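PDB 2I10: putative TetR transcriptional regulator from Rhodococcus sp., which probably binds DNA as a TetR-family transcriptional regulator, and is captured here with p-nitrophenol bound to it. Local coordinates for residues Met67-Met78 with Asp89-Phe98; Tyr163-Leu171 with Leu184-Val195. All blocks are in the same frame, centred on the assembly; numbering follows the deposited sequence.

Interaction 1: Met67-Met78 with Asp89-Phe98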
loop_
_atom_site.group_PDB
_atom_site.type_symbol
_atom_site.label_atom_id
_atom_site.label_comp_id
_atom_site.label_asym_id
_atom_site.label_seq_id
_atom_site.Cartn_x
_atom_site.Cartn_y
_atom_site.Cartn_z
HETATM N N MSE B 67 2.251 7.501 9.593
HETATM C CA MSE B 67 3.542 6.940 9.181
HETATM C C MSE B 67 3.531 5.451 9.515
HETATM O O MSE B 67 3.330 5.109 10.683
HETATM C CB MSE B 67 4.719 7.673 9.872
HETATM C CG MSE B 67 5.682 8.543 8.961
HETATM SE SE MSE B 67 7.468 8.827 9.960
HETATM C CE MSE B 67 8.115 7.050 9.805
ATOM N N CYS B 68 3.699 4.568 8.516
ATOM C CA CYS B 68 3.920 3.124 8.772
ATOM C C CYS B 68 5.181 2.919 9.642
ATOM O O CYS B 68 5.165 2.197 10.641
ATOM C CB CYS B 68 4.002 2.297 7.432
ATOM S SG CYS B 68 2.313 1.956 6.559
ATOM N N GLU B 69 6.252 3.607 9.265
ATOM C CA GLU B 69 7.607 3.356 9.783
ATOM C C GLU B 69 7.977 4.065 11.094
ATOM O O GLU B 69 9.170 4.261 11.360
ATOM C CB GLU B 69 8.640 3.746 8.726
ATOM C CG GLU B 69 8.355 3.180 7.348
ATOM C CD GLU B 69 7.471 4.068 6.461
ATOM O OE1 GLU B 69 6.765 4.979 6.949
ATOM O OE2 GLU B 69 7.495 3.831 5.249
ATOM N N ARG B 70 6.981 4.453 11.893
ATOM C CA ARG B 70 7.201 5.183 13.153
ATOM C C ARG B 70 8.226 4.539 14.095
ATOM O O ARG B 70 8.015 3.412 14.541
ATOM C CB ARG B 70 5.850 5.365 13.877
ATOM C CG ARG B 70 5.782 6.656 14.666
ATOM C CD ARG B 70 6.023 7.871 13.788
ATOM N NE ARG B 70 5.867 9.092 14.555
ATOM C CZ ARG B 70 6.744 10.095 14.684
ATOM N NH1 ARG B 70 7.905 10.116 14.058
ATOM N NH2 ARG B 70 6.411 11.148 15.429
ATOM N N THR B 71 9.300 5.286 14.419
ATOM C CA THR B 71 10.452 4.775 15.163
ATOM C C THR B 71 10.165 4.104 16.505
ATOM O O THR B 71 10.651 2.994 16.765
ATOM C CB THR B 71 11.667 5.812 15.283
ATOM O OG1 THR B 71 12.626 5.281 16.177
ATOM C CG2 THR B 71 11.270 7.132 15.833
ATOM N N LEU B 72 9.377 4.768 17.344
ATOM C CA LEU B 72 9.119 4.307 18.713
ATOM C C LEU B 72 8.361 2.979 18.713
ATOM O O LEU B 72 8.690 2.072 19.474
ATOM C CB LEU B 72 8.378 5.388 19.535
ATOM C CG LEU B 72 7.642 4.980 20.842
ATOM C CD1 LEU B 72 8.576 4.418 21.905
ATOM C CD2 LEU B 72 6.792 6.097 21.449
ATOM N N GLN B 73 7.377 2.844 17.825
ATOM C CA GLN B 73 6.603 1.622 17.775
ATOM C C GLN B 73 7.410 0.486 17.174
ATOM O O GLN B 73 7.298 -0.623 17.629
ATOM C CB GLN B 73 5.293 1.831 17.032
ATOM C CG GLN B 73 4.240 2.557 17.866
ATOM C CD GLN B 73 4.640 4.005 18.183
ATOM O OE1 GLN B 73 5.168 4.745 17.323
ATOM N NE2 GLN B 73 4.411 4.410 19.449
ATOM N N LEU B 74 8.251 0.768 16.186
ATOM C CA LEU B 74 9.097 -0.282 15.618
ATOM C C LEU B 74 10.096 -0.817 16.667
ATOM O O LEU B 74 10.206 -2.024 16.899
ATOM C CB LEU B 74 9.819 0.251 14.385
ATOM C CG LEU B 74 10.620 -0.764 13.574
ATOM C CD1 LEU B 74 9.738 -1.867 12.994
ATOM C CD2 LEU B 74 11.315 0.033 12.463
ATOM N N GLU B 75 10.788 0.109 17.321
ATOM C CA GLU B 75 11.714 -0.201 18.405
ATOM C C GLU B 75 11.069 -0.957 19.555
ATOM O O GLU B 75 11.626 -1.946 20.026
ATOM C CB GLU B 75 12.432 1.074 18.861
ATOM C CG GLU B 75 13.465 1.476 17.790
ATOM C CD GLU B 75 14.168 2.783 18.051
ATOM O OE1 GLU B 75 13.629 3.583 18.856
ATOM O OE2 GLU B 75 15.260 3.005 17.437
ATOM N N GLU B 76 9.872 -0.538 19.956
ATOM C CA GLU B 76 9.157 -1.254 20.998
ATOM C C GLU B 76 8.833 -2.676 20.583
ATOM O O GLU B 76 8.910 -3.596 21.394
ATOM C CB GLU B 76 7.931 -0.464 21.535
ATOM C CG GLU B 76 6.593 -0.628 20.797
ATOM C CD GLU B 76 5.527 0.429 21.222
ATOM O OE1 GLU B 76 5.894 1.469 21.850
ATOM O OE2 GLU B 76 4.320 0.210 20.927
ATOM N N ALA B 77 8.490 -2.872 19.310
ATOM C CA ALA B 77 8.235 -4.220 18.814
ATOM C C ALA B 77 9.538 -5.064 18.766
ATOM O O ALA B 77 9.513 -6.240 19.061
ATOM C CB ALA B 77 7.576 -4.155 17.446
HETATM N N MSE B 78 10.667 -4.459 18.410
HETATM C CA MSE B 78 11.902 -5.225 18.205
HETATM C C MSE B 78 12.446 -5.833 19.504
HETATM O O MSE B 78 13.265 -6.748 19.447
HETATM C CB MSE B 78 12.969 -4.362 17.520
HETATM C CG MSE B 78 12.595 -3.901 16.105
HETATM SE SE MSE B 78 12.280 -5.360 14.800
HETATM C CE MSE B 78 10.355 -5.475 14.935
ATOM N N ASP B 89 4.240 -8.714 16.713
ATOM C CA ASP B 89 3.932 -7.540 17.512
ATOM C C ASP B 89 3.829 -6.317 16.614
ATOM O O ASP B 89 2.855 -5.590 16.645
ATOM C CB ASP B 89 5.132 -7.294 18.415
ATOM C CG ASP B 89 4.793 -7.123 19.853
ATOM O OD1 ASP B 89 4.322 -8.141 20.455
ATOM O OD2 ASP B 89 5.072 -5.997 20.396
ATOM N N PHE B 90 4.865 -6.074 15.825
ATOM C CA PHE B 90 4.857 -4.950 14.916
ATOM C C PHE B 90 3.657 -4.933 13.940
ATOM O O PHE B 90 2.970 -3.898 13.763
ATOM C CB PHE B 90 6.131 -4.888 14.113
ATOM C CG PHE B 90 6.232 -3.647 13.324
ATOM C CD1 PHE B 90 6.132 -2.405 13.974
ATOM C CD2 PHE B 90 6.372 -3.683 11.948
ATOM C CE1 PHE B 90 6.172 -1.220 13.249
ATOM C CE2 PHE B 90 6.433 -2.508 11.226
ATOM C CZ PHE B 90 6.331 -1.280 11.864
ATOM N N LEU B 91 3.415 -6.066 13.306
ATOM C CA LEU B 91 2.366 -6.125 12.263
ATOM C C LEU B 91 0.977 -5.967 12.827
ATOM O O LEU B 91 0.168 -5.191 12.273
ATOM C CB LEU B 91 2.477 -7.393 11.387
ATOM C CG LEU B 91 3.687 -7.550 10.493
ATOM C CD1 LEU B 91 3.565 -8.904 9.690
ATOM C CD2 LEU B 91 3.942 -6.338 9.563
ATOM N N THR B 92 0.672 -6.673 13.927
ATOM C CA THR B 92 -0.620 -6.517 14.600
ATOM C C THR B 92 -0.840 -5.107 15.240
ATOM O O THR B 92 -1.962 -4.596 15.275
ATOM C CB THR B 92 -0.855 -7.584 15.705
ATOM O OG1 THR B 92 0.138 -7.444 16.730
ATOM C CG2 THR B 92 -0.839 -8.996 15.158
ATOM N N GLY B 93 0.223 -4.507 15.759
ATOM C CA GLY B 93 0.198 -3.132 16.259
ATOM C C GLY B 93 -0.139 -2.121 15.158
ATOM O O GLY B 93 -0.903 -1.185 15.385
ATOM N N ARG B 94 0.421 -2.334 13.965
ATOM C CA ARG B 94 0.169 -1.475 12.819
ATOM C C ARG B 94 -1.276 -1.595 12.427
ATOM O O ARG B 94 -1.920 -0.596 12.125
ATOM C CB ARG B 94 1.063 -1.803 11.616
ATOM C CG ARG B 94 2.527 -1.324 11.670
ATOM C CD ARG B 94 2.777 -0.393 12.836
ATOM N NE ARG B 94 2.714 0.998 12.465
ATOM C CZ ARG B 94 2.587 1.999 13.325
ATOM N NH1 ARG B 94 2.484 1.775 14.636
ATOM N NH2 ARG B 94 2.555 3.232 12.861
ATOM N N VAL B 95 -1.799 -2.810 12.437
ATOM C CA VAL B 95 -3.200 -3.028 12.090
ATOM C C VAL B 95 -4.128 -2.274 13.076
ATOM O O VAL B 95 -5.154 -1.752 12.678
ATOM C CB VAL B 95 -3.570 -4.545 12.006
ATOM C CG1 VAL B 95 -5.089 -4.734 11.935
ATOM C CG2 VAL B 95 -2.939 -5.200 10.763
ATOM N N GLU B 96 -3.786 -2.242 14.360
ATOM C CA GLU B 96 -4.502 -1.416 15.308
ATOM C C GLU B 96 -4.451 0.077 14.903
ATOM O O GLU B 96 -5.486 0.718 14.843
ATOM C CB GLU B 96 -3.977 -1.600 16.744
ATOM C CG GLU B 96 -3.934 -3.078 17.296
ATOM C CD GLU B 96 -3.128 -3.214 18.658
ATOM O OE1 GLU B 96 -2.151 -2.433 18.902
ATOM O OE2 GLU B 96 -3.463 -4.111 19.470
ATOM N N VAL B 97 -3.262 0.622 14.652
ATOM C CA VAL B 97 -3.124 2.017 14.213
ATOM C C VAL B 97 -3.906 2.305 12.908
ATOM O O VAL B 97 -4.639 3.288 12.842
ATOM C CB VAL B 97 -1.642 2.480 14.089
ATOM C CG1 VAL B 97 -1.532 3.797 13.311
ATOM C CG2 VAL B 97 -1.039 2.660 15.458
ATOM N N PHE B 98 -3.786 1.423 11.922
ATOM C CA PHE B 98 -4.379 1.603 10.578
ATOM C C PHE B 98 -5.903 1.588 10.590
ATOM O O PHE B 98 -6.580 2.181 9.708
ATOM C CB PHE B 98 -3.957 0.455 9.679
ATOM C CG PHE B 98 -2.503 0.406 9.381
ATOM C CD1 PHE B 98 -1.701 1.526 9.525
ATOM C CD2 PHE B 98 -1.943 -0.761 8.895
ATOM C CE1 PHE B 98 -0.373 1.476 9.221
ATOM C CE2 PHE B 98 -0.632 -0.816 8.545
ATOM C CZ PHE B 98 0.165 0.297 8.727
#
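Phe-90 and Leu-74 meet in a CH-pi contact: methyl CD1 of Leu-74 stands 3.5 Å from the centroid of the Phe-90 ring, almost on its normal. They belong to helices 71-78 and 83-98 of the all-helical regulatory domain of a TetR-type protein; the two helix segments run roughly antiparallel, at 143°. Arg-94 CG lies against the opposite face of the ring, toward its rim, so the aromatic is sandwiched between a neighbour on its own helix and one from the other helix. The helices are nearest at Ala-77, whose CA is 5.2 Å from the CA of Phe-90; the small side chain leaves CB in contact with Phe-90 CB at 3.7 Å. The same methyl lies 4.1 Å from CB of Asp-89, whose carboxylate pairs with Arg-80.

Beyond the ring the contact turns polar. Arg-94 NH2 donates to the carbonyl O of selenomethionine Met-67 at 3.0 Å, a bond lying in the carbonyl plane and close to the guanidinium plane, but bent at 133°. Bends at chi2 and chi3 carry the guanidinium of Arg-94 to the loop residues before helix 71-78, where NE is 3.3 Å from Cys-68 O. NH1 meets CB of Gln-73 at 3.7 Å, and the Gln-73 amide lies 25° from the guanidinium plane. Cys-68 SG approaches the Phe-98 ring obliquely, 3.5 Å from CZ.

A second shell holds the loop. Cys-68 is fixed by its disulfide to Cys-107. Arg-70, at the N-cap position of helix 71-78, turns its guanidinium from the contact toward helix 55-66, where NE forms a salt bridge with Asp-64 OD1 and NH2 another with Glu-60 OE1.

Interaction 2: Tyr163-Leu171 with Leu184-Val195; sequences YVMAAVYGL and LTAAAILAAQVV
Tyr-163 lays one face of its ring against Val-194, whose methyl CG1 makes a CH-pi contact 4.0 Å from the ring centroid, while Ala-167 CB borders the opposite face near the rim. The first torsion, with CG anti to the backbone N (chi1 159°), carries the phenol across to the C-terminal part of the other segment. There its OH donates to the carbonyl O of Ala-191 at 2.6 Å, coming in from the side (C=O...O angle 108°) and tilted from the carbonyl plane; the same oxygen also accepts from Val-194 N. The two segments form the C-terminal antiparallel helix pair (174°) of the TetR regulatory domain, which in this family usually packs with its counterpart into a four-helix dimer interface. Consistent with that, Val-194 packs on Val-194 of the second subunit, and the hydroxyl of Tyr-163 lies close to that of Tyr-163 there, in a weak hydrogen bond. Replacing Tyr-163 by a phenylalanine would probably leave Ala-191 O without its phenolic donor and remove a hydroxyl from the close pair at the subunit boundary. Farther along, Leu-171 and Leu-184 lie alongside one another, pointing opposite ways, CD2 of Leu-171 lying 3.7 Å from CD1 of Leu-184. The other branch, Leu-171 CD1, rests on Ala-188 CB at 3.8 Å.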
loop_
_atom_site.group_PDB
_atom_site.type_symbol
_atom_site.label_atom_id
_atom_site.label_comp_id
_atom_site.label_asym_id
_atom_site.label_seq_id
_atom_site.Cartn_x
_atom_site.Cartn_y
_atom_site.Cartn_z
ATOM N N TYR B 163 10.240 -8.592 2.598
ATOM C CA TYR B 163 8.911 -9.138 2.741
ATOM C C TYR B 163 8.146 -8.447 3.877
ATOM O O TYR B 163 6.974 -8.155 3.722
ATOM C CB TYR B 163 8.938 -10.640 2.975
ATOM C CG TYR B 163 7.660 -11.118 3.602
ATOM C CD1 TYR B 163 6.539 -11.394 2.820
ATOM C CD2 TYR B 163 7.566 -11.274 4.976
ATOM C CE1 TYR B 163 5.368 -11.813 3.412
ATOM C CE2 TYR B 163 6.385 -11.664 5.569
ATOM C CZ TYR B 163 5.294 -11.947 4.776
ATOM O OH TYR B 163 4.109 -12.387 5.372
ATOM N N VAL B 164 8.794 -8.227 5.020
ATOM C CA VAL B 164 8.140 -7.544 6.169
ATOM C C VAL B 164 7.664 -6.162 5.796
ATOM O O VAL B 164 6.600 -5.759 6.236
ATOM C CB VAL B 164 9.062 -7.454 7.451
ATOM C CG1 VAL B 164 8.404 -6.597 8.577
ATOM C CG2 VAL B 164 9.389 -8.868 7.978
HETATM N N MSE B 165 8.469 -5.427 5.015
HETATM C CA MSE B 165 8.101 -4.102 4.541
HETATM C C MSE B 165 6.872 -4.168 3.617
HETATM O O MSE B 165 5.942 -3.386 3.745
HETATM C CB MSE B 165 9.275 -3.491 3.787
HETATM C CG MSE B 165 10.558 -3.191 4.689
HETATM SE SE MSE B 165 12.053 -2.737 3.536
HETATM C CE MSE B 165 11.556 -0.953 2.940
ATOM N N ALA B 166 6.910 -5.080 2.648
ATOM C CA ALA B 166 5.737 -5.386 1.794
ATOM C C ALA B 166 4.507 -5.741 2.628
ATOM O O ALA B 166 3.409 -5.215 2.399
ATOM C CB ALA B 166 6.096 -6.514 0.804
ATOM N N ALA B 167 4.682 -6.563 3.659
ATOM C CA ALA B 167 3.537 -6.902 4.496
ATOM C C ALA B 167 2.904 -5.675 5.211
ATOM O O ALA B 167 1.677 -5.518 5.227
ATOM C CB ALA B 167 3.888 -8.028 5.510
ATOM N N VAL B 168 3.722 -4.788 5.782
ATOM C CA VAL B 168 3.217 -3.600 6.467
ATOM C C VAL B 168 2.427 -2.693 5.542
ATOM O O VAL B 168 1.371 -2.205 5.881
ATOM C CB VAL B 168 4.376 -2.698 7.042
ATOM C CG1 VAL B 168 3.809 -1.412 7.622
ATOM C CG2 VAL B 168 5.159 -3.416 8.096
ATOM N N TYR B 169 3.029 -2.384 4.386
ATOM C CA TYR B 169 2.384 -1.499 3.429
ATOM C C TYR B 169 1.113 -2.136 2.856
ATOM O O TYR B 169 0.137 -1.455 2.654
ATOM C CB TYR B 169 3.348 -1.160 2.322
ATOM C CG TYR B 169 4.558 -0.419 2.815
ATOM C CD1 TYR B 169 4.425 0.753 3.573
ATOM C CD2 TYR B 169 5.842 -0.887 2.540
ATOM C CE1 TYR B 169 5.561 1.448 4.029
ATOM C CE2 TYR B 169 6.980 -0.190 3.004
ATOM C CZ TYR B 169 6.829 0.956 3.746
ATOM O OH TYR B 169 7.955 1.665 4.171
ATOM N N GLY B 170 1.141 -3.447 2.619
ATOM C CA GLY B 170 -0.056 -4.171 2.100
ATOM C C GLY B 170 -1.192 -4.184 3.091
ATOM O O GLY B 170 -2.380 -3.987 2.714
ATOM N N LEU B 171 -0.862 -4.422 4.364
ATOM C CA LEU B 171 -1.902 -4.310 5.414
ATOM C C LEU B 171 -2.445 -2.888 5.513
ATOM O O LEU B 171 -3.636 -2.712 5.712
ATOM C CB LEU B 171 -1.391 -4.772 6.772
ATOM C CG LEU B 171 -1.124 -6.269 6.903
ATOM C CD1 LEU B 171 -0.084 -6.490 8.032
ATOM C CD2 LEU B 171 -2.409 -6.978 7.222
ATOM N N LEU B 184 -8.306 -8.262 9.247
ATOM C CA LEU B 184 -6.966 -7.734 8.967
ATOM C C LEU B 184 -5.944 -8.203 10.009
ATOM O O LEU B 184 -4.784 -8.491 9.683
ATOM C CB LEU B 184 -6.975 -6.195 8.839
ATOM C CG LEU B 184 -5.926 -5.638 7.880
ATOM C CD1 LEU B 184 -5.985 -6.321 6.508
ATOM C CD2 LEU B 184 -6.022 -4.125 7.732
ATOM N N THR B 185 -6.388 -8.288 11.261
ATOM C CA THR B 185 -5.565 -8.805 12.341
ATOM C C THR B 185 -5.215 -10.274 12.080
ATOM O O THR B 185 -4.053 -10.663 12.264
ATOM C CB THR B 185 -6.294 -8.631 13.702
ATOM O OG1 THR B 185 -6.361 -7.230 14.009
ATOM C CG2 THR B 185 -5.565 -9.379 14.821
ATOM N N ALA B 186 -6.207 -11.076 11.646
ATOM C CA ALA B 186 -5.943 -12.462 11.252
ATOM C C ALA B 186 -4.930 -12.505 10.096
ATOM O O ALA B 186 -3.986 -13.279 10.136
ATOM C CB ALA B 186 -7.246 -13.224 10.911
ATOM N N ALA B 187 -5.071 -11.626 9.115
ATOM C CA ALA B 187 -4.107 -11.532 8.031
ATOM C C ALA B 187 -2.675 -11.194 8.496
ATOM O O ALA B 187 -1.705 -11.752 7.947
ATOM C CB ALA B 187 -4.568 -10.526 6.980
ATOM N N ALA B 188 -2.547 -10.275 9.461
ATOM C CA ALA B 188 -1.222 -9.887 9.984
ATOM C C ALA B 188 -0.556 -11.049 10.732
ATOM O O ALA B 188 0.636 -11.246 10.608
ATOM C CB ALA B 188 -1.352 -8.675 10.873
ATOM N N ILE B 189 -1.354 -11.819 11.487
ATOM C CA ILE B 189 -0.913 -13.037 12.152
ATOM C C ILE B 189 -0.414 -14.077 11.142
ATOM O O ILE B 189 0.643 -14.669 11.347
ATOM C CB ILE B 189 -2.009 -13.630 13.070
ATOM C CG1 ILE B 189 -2.195 -12.719 14.294
ATOM C CG2 ILE B 189 -1.648 -15.042 13.533
ATOM C CD1 ILE B 189 -3.461 -13.028 15.165
ATOM N N LEU B 190 -1.152 -14.294 10.053
ATOM C CA LEU B 190 -0.646 -15.154 8.962
ATOM C C LEU B 190 0.632 -14.594 8.332
ATOM O O LEU B 190 1.567 -15.342 8.009
ATOM C CB LEU B 190 -1.715 -15.316 7.886
ATOM C CG LEU B 190 -2.995 -16.063 8.236
ATOM C CD1 LEU B 190 -4.011 -15.864 7.124
ATOM C CD2 LEU B 190 -2.690 -17.532 8.425
ATOM N N ALA B 191 0.689 -13.274 8.161
ATOM C CA ALA B 191 1.871 -12.689 7.520
ATOM C C ALA B 191 3.116 -12.915 8.365
ATOM O O ALA B 191 4.184 -13.220 7.827
ATOM C CB ALA B 191 1.684 -11.189 7.202
ATOM N N ALA B 192 2.957 -12.819 9.690
ATOM C CA ALA B 192 4.080 -12.986 10.612
ATOM C C ALA B 192 4.685 -14.401 10.553
ATOM O O ALA B 192 5.887 -14.588 10.811
ATOM C CB ALA B 192 3.669 -12.641 12.028
ATOM N N GLN B 193 3.865 -15.373 10.170
ATOM C CA GLN B 193 4.271 -16.779 10.065
ATOM C C GLN B 193 5.486 -16.976 9.184
ATOM O O GLN B 193 6.219 -17.935 9.357
ATOM C CB GLN B 193 3.125 -17.642 9.504
ATOM C CG GLN B 193 2.196 -18.252 10.535
ATOM C CD GLN B 193 0.957 -18.924 9.888
ATOM O OE1 GLN B 193 0.899 -19.135 8.655
ATOM N NE2 GLN B 193 -0.026 -19.280 10.726
ATOM N N VAL B 194 5.669 -16.086 8.217
ATOM C CA VAL B 194 6.825 -16.122 7.329
ATOM C C VAL B 194 8.155 -15.894 8.045
ATOM O O VAL B 194 9.187 -16.354 7.581
ATOM C CB VAL B 194 6.651 -15.139 6.158
ATOM C CG1 VAL B 194 7.902 -15.127 5.266
ATOM C CG2 VAL B 194 5.385 -15.545 5.335
ATOM N N VAL B 195 8.134 -15.178 9.164
ATOM C CA VAL B 195 9.335 -15.085 10.010
ATOM C C VAL B 195 9.403 -16.332 10.900
ATOM O O VAL B 195 8.618 -16.485 11.824
ATOM C CB VAL B 195 9.345 -13.803 10.795
ATOM C CG1 VAL B 195 10.654 -13.676 11.633
ATOM C CG2 VAL B 195 9.240 -12.615 9.814
#

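In the fold
Both halves of interaction 1 precede interaction 2 in the sequence, yet the centres are about 12 Å apart in the helical regulatory domain. Helix 83-98, the second half of interaction 1, also packs on helices 157-177 and 181-192: Val-95 touches Thr-185, and Phe-90 and Leu-91 touch Val-168 in its modelled conformer. A probable hydrogen bond joins Glu-69 OE2 to Tyr-169 OH at 2.5 Å. The side chains of Cys-68 and Val-164 are each about 13 Å from bound p-nitrophenol. Through Arg-70, a chain of contacts links helix 55-66, which follows the predicted DNA-binding motif, with the helices at the subunit boundary; the geometry alone does not show that a signal travels along it.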